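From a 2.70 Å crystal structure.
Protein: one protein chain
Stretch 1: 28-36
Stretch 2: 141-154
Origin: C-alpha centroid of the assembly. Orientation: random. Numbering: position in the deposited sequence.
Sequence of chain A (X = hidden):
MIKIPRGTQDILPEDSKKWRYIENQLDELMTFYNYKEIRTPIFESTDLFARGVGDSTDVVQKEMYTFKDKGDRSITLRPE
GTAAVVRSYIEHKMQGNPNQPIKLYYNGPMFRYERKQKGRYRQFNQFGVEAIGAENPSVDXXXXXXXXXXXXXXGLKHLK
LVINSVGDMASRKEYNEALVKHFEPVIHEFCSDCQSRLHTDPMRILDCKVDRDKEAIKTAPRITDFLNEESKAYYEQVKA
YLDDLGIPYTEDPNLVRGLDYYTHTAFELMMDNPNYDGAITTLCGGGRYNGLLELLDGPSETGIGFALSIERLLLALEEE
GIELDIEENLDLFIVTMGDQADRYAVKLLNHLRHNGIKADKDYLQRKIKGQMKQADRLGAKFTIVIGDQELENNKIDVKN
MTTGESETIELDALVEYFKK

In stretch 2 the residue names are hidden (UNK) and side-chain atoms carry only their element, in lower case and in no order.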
# COMPACT_ATOMS: atom_id res chain seq x y z
N GLU A 28 -4.21 8.06 -4.05
CA GLU A 28 -4.92 9.02 -4.90
C GLU A 28 -4.57 10.43 -4.55
O GLU A 28 -4.30 11.23 -5.43
CB GLU A 28 -6.41 8.88 -4.75
CG GLU A 28 -6.93 7.54 -5.17
CD GLU A 28 -8.44 7.47 -5.12
OE1 GLU A 28 -9.08 8.56 -5.02
OE2 GLU A 28 -8.97 6.34 -5.21
N LEU A 29 -4.65 10.75 -3.27
CA LEU A 29 -4.29 12.09 -2.80
C LEU A 29 -2.86 12.42 -3.28
O LEU A 29 -2.62 13.53 -3.77
CB LEU A 29 -4.35 12.17 -1.27
CG LEU A 29 -5.55 12.67 -0.45
CD1 LEU A 29 -6.73 12.91 -1.31
CD2 LEU A 29 -5.89 11.70 0.65
N MET A 30 -1.93 11.47 -3.21
CA MET A 30 -0.54 11.73 -3.63
C MET A 30 -0.48 12.07 -5.11
O MET A 30 0.41 12.78 -5.58
CB MET A 30 0.38 10.55 -3.32
CG MET A 30 0.51 10.23 -1.84
SD MET A 30 1.01 11.63 -0.84
CE MET A 30 -0.58 12.17 -0.32
N THR A 31 -1.44 11.55 -5.84
CA THR A 31 -1.55 11.77 -7.26
C THR A 31 -1.82 13.26 -7.55
O THR A 31 -1.18 13.87 -8.41
CB THR A 31 -2.64 10.84 -7.75
OG1 THR A 31 -2.02 9.65 -8.21
CG2 THR A 31 -3.49 11.44 -8.79
N PHE A 32 -2.68 13.86 -6.75
CA PHE A 32 -3.05 15.26 -6.88
C PHE A 32 -1.88 16.15 -6.51
O PHE A 32 -1.70 17.23 -7.06
CB PHE A 32 -4.25 15.59 -5.96
CG PHE A 32 -5.41 14.68 -6.11
CD1 PHE A 32 -6.32 14.56 -5.10
CD2 PHE A 32 -5.58 13.90 -7.25
CE1 PHE A 32 -7.40 13.66 -5.21
CE2 PHE A 32 -6.66 13.00 -7.36
CZ PHE A 32 -7.56 12.89 -6.34
N TYR A 33 -1.09 15.71 -5.53
CA TYR A 33 0.05 16.48 -5.06
C TYR A 33 1.29 16.17 -5.85
O TYR A 33 2.30 16.85 -5.71
CB TYR A 33 0.32 16.18 -3.60
CG TYR A 33 -0.75 16.72 -2.71
CD1 TYR A 33 -0.57 17.95 -2.07
CD2 TYR A 33 -1.99 16.06 -2.55
CE1 TYR A 33 -1.59 18.53 -1.32
CE2 TYR A 33 -3.02 16.62 -1.80
CZ TYR A 33 -2.81 17.87 -1.20
OH TYR A 33 -3.84 18.53 -0.58
N ASN A 34 1.23 15.07 -6.60
CA ASN A 34 2.33 14.67 -7.45
C ASN A 34 3.54 14.04 -6.73
O ASN A 34 4.70 14.26 -7.15
CB ASN A 34 2.75 15.84 -8.32
CG ASN A 34 3.70 15.45 -9.40
OD1 ASN A 34 3.56 14.39 -10.00
ND2 ASN A 34 4.70 16.29 -9.65
N TYR A 35 3.28 13.31 -5.64
CA TYR A 35 4.34 12.61 -4.93
C TYR A 35 4.32 11.20 -5.48
O TYR A 35 3.24 10.65 -5.74
CB TYR A 35 4.08 12.58 -3.45
CG TYR A 35 4.43 13.86 -2.79
CD1 TYR A 35 5.49 13.95 -1.89
CD2 TYR A 35 3.74 15.01 -3.07
CE1 TYR A 35 5.83 15.16 -1.28
CE2 TYR A 35 4.09 16.23 -2.47
CZ TYR A 35 5.14 16.29 -1.58
OH TYR A 35 5.49 17.51 -1.03
N LYS A 36 5.51 10.62 -5.70
CA LYS A 36 5.64 9.28 -6.26
C LYS A 36 6.05 8.24 -5.21
O LYS A 36 6.86 8.54 -4.34
CB LYS A 36 6.65 9.34 -7.38
CG LYS A 36 6.53 10.56 -8.28
CD LYS A 36 5.25 10.61 -9.12
CE LYS A 36 5.31 11.76 -10.14
NZ LYS A 36 4.04 11.93 -10.90
N UNK A 141 4.18 25.00 2.85
CA UNK A 141 2.74 25.15 2.82
C UNK A 141 2.10 23.95 2.12
O UNK A 141 1.13 23.39 2.63
c UNK A 141 2.33 26.46 2.15
N UNK A 142 2.68 23.51 1.00
CA UNK A 142 2.11 22.36 0.27
C UNK A 142 2.05 21.10 1.12
O UNK A 142 1.04 20.36 1.05
c UNK A 142 2.90 22.04 -0.99
c UNK A 142 3.34 20.36 -2.80
o UNK A 142 3.17 20.83 -3.95
c UNK A 142 2.41 20.80 -1.70
o UNK A 142 4.25 19.55 -2.50
N UNK A 143 3.10 20.84 1.92
CA UNK A 143 3.06 19.66 2.75
C UNK A 143 2.15 19.82 3.93
O UNK A 143 1.58 18.83 4.38
c UNK A 143 4.42 19.12 3.19
c UNK A 143 5.51 19.42 2.17
c UNK A 143 4.75 19.56 4.56
N UNK A 144 1.95 21.06 4.40
CA UNK A 144 1.05 21.30 5.55
C UNK A 144 -0.40 21.25 5.14
O UNK A 144 -1.24 20.75 5.87
c UNK A 144 1.31 22.63 6.24
c UNK A 144 2.84 24.17 7.35
c UNK A 144 2.64 22.73 6.96
c UNK A 144 2.71 21.81 8.15
N UNK A 145 -0.70 21.78 3.97
CA UNK A 145 -2.04 21.75 3.44
C UNK A 145 -2.39 20.27 3.19
O UNK A 145 -3.54 19.84 3.41
c UNK A 145 -2.07 22.52 2.15
N UNK A 146 -1.38 19.49 2.78
CA UNK A 146 -1.55 18.06 2.50
C UNK A 146 -1.85 17.25 3.78
O UNK A 146 -2.83 16.50 3.82
s UNK A 146 1.32 15.30 1.25
c UNK A 146 -0.33 16.00 1.51
c UNK A 146 -0.28 17.50 1.82
c UNK A 146 1.64 15.84 -0.32
N UNK A 147 -1.01 17.42 4.81
CA UNK A 147 -1.20 16.68 6.05
C UNK A 147 -2.59 16.98 6.58
O UNK A 147 -3.22 16.13 7.19
c UNK A 147 -0.07 16.95 7.09
c UNK A 147 -0.30 16.14 8.35
c UNK A 147 -0.00 18.39 7.43
N UNK A 148 -3.12 18.16 6.24
CA UNK A 148 -4.46 18.53 6.67
C UNK A 148 -5.47 17.85 5.76
O UNK A 148 -6.48 17.29 6.21
c UNK A 148 -4.64 20.03 6.56
c UNK A 148 -5.65 21.82 9.95
c UNK A 148 -5.58 20.57 7.58
s UNK A 148 -4.80 20.50 9.18
N UNK A 149 -5.17 17.87 4.47
CA UNK A 149 -6.03 17.27 3.48
C UNK A 149 -6.20 15.77 3.76
O UNK A 149 -7.32 15.27 3.79
n UNK A 149 -6.04 17.34 -0.35
c UNK A 149 -7.05 17.03 -1.13
c UNK A 149 -5.45 17.52 2.10
n UNK A 149 -8.07 16.73 -0.35
c UNK A 149 -7.69 16.87 0.96
c UNK A 149 -6.38 17.26 0.96
N UNK A 150 -5.10 15.06 4.00
CA UNK A 150 -5.19 13.61 4.24
C UNK A 150 -6.27 13.27 5.25
O UNK A 150 -7.26 12.61 4.91
c UNK A 150 -3.83 13.02 4.71
c UNK A 150 -2.89 12.93 3.51
c UNK A 150 -1.43 12.80 3.90
c UNK A 150 -4.01 11.66 5.37
N UNK A 151 -6.11 13.78 6.47
CA UNK A 151 -7.03 13.54 7.56
C UNK A 151 -8.42 14.08 7.32
O UNK A 151 -9.41 13.42 7.66
o UNK A 151 -1.97 11.19 10.57
c UNK A 151 -3.07 11.88 10.12
c UNK A 151 -2.91 13.05 9.43
c UNK A 151 -5.42 12.13 9.96
c UNK A 151 -4.03 13.76 9.01
c UNK A 151 -5.28 13.31 9.27
c UNK A 151 -6.47 14.08 8.84
c UNK A 151 -4.33 11.41 10.39
N UNK A 152 -8.54 15.25 6.72
CA UNK A 152 -9.87 15.76 6.46
C UNK A 152 -10.56 14.95 5.39
O UNK A 152 -11.77 14.86 5.37
c UNK A 152 -9.58 19.63 6.75
n UNK A 152 -10.15 20.39 7.68
c UNK A 152 -9.83 17.23 6.04
c UNK A 152 -9.31 18.19 7.12
o UNK A 152 -9.29 20.06 5.63
N UNK A 153 -9.81 14.29 4.52
CA UNK A 153 -10.46 13.54 3.47
C UNK A 153 -11.23 12.35 4.03
O UNK A 153 -12.12 11.80 3.38
c UNK A 153 -9.45 13.12 2.38
o UNK A 153 -8.48 12.17 2.81
N UNK A 154 -10.88 11.95 5.25
CA UNK A 154 -11.53 10.81 5.85
C UNK A 154 -12.69 11.22 6.72
O UNK A 154 -13.37 10.36 7.27
c UNK A 154 -7.80 7.78 4.17
c UNK A 154 -9.14 7.39 4.26
c UNK A 154 -8.23 9.61 5.70
c UNK A 154 -10.00 8.11 5.06
c UNK A 154 -9.56 9.22 5.79
c UNK A 154 -7.35 8.90 4.90
c UNK A 154 -10.52 9.99 6.65

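Position 141 carries one side-chain carbon and lies out of reach of stretch 1: Ala141. At 142 three carbons run in line, the third bearing two oxygens. A carboxamide would have one oxygen and one nitrogen, so this is Glu142; its OE1 accepts a hydrogen bond from Tyr35 OH at 2.8 Å, near the plane of the tyrosine ring. Position 143 has one carbon carrying two more, the fork of Val143, and its CG1 lies 3.7 Å from Tyr35 OH. Position 144 has four carbons forked at the second, hence Leu144, and makes no contact. A single carbon at 145 gives Ala145, whose backbone O is 4.2 Å from Tyr33 OH.

Position 146 is an unbranched chain of two carbons, a sulfur and a terminal carbon, which only methionine matches. Met146 CG stands over a face of the Tyr33 ring, 4.0 Å from its centroid and 9° off the normal, while Met146 CE covers a face of Tyr35, 3.3 Å from Tyr35 CE2. Its SD is 4.0 Å from Met30 CE.

Position 147 repeats the three-carbon fork, Val147, with CA-to-CB directed away from stretch 1. Position 148 repeats the thioether chain, but its end leads away: Met148 makes no contact. At 149 one carbon leads to a five-membered ring of three carbons and two nitrogens, an imidazole. His149 ND1 is 2.5 Å from Tyr33 OH, a short hydrogen bond in which either partner could be the donor, and Leu29 CD1 lies over one ring face, 4.1 Å from His149 CE1.

Position 150 has four carbons forked at the first, one arm two carbons long: Ile150, with CG1 4.3 Å from Leu29 CD2. Position 151 bears a six-carbon ring with one oxygen, Tyr151, directed away. Position 152 has three carbons ending in one oxygen and one nitrogen, Gln152, out of reach. One carbon and one oxygen at 153 make Ser153; its OG approaches Leu29 CD2 at 3.4 Å and donates a very short hydrogen bond to Ile150 O, 2.5 Å. Position 154 has a six-carbon ring without oxygen, Phe154, beyond contact distance.

The helices run nearly antiparallel, at 151°, with axes 11.0 Å apart at closest approach, a spacing that leaves room for large side chains. Tyr33 fills it as a knob among Glu142, Ala145, Met146 and His149. Met146 packs against both tyrosine rings, while each tyrosine hydroxyl hydrogen-bonds to a polar side chain, so the aromatic groups are buried without leaving their OH groups unpaired.

Stretch 2 (141-154) AEVLAMVMHIYQSF
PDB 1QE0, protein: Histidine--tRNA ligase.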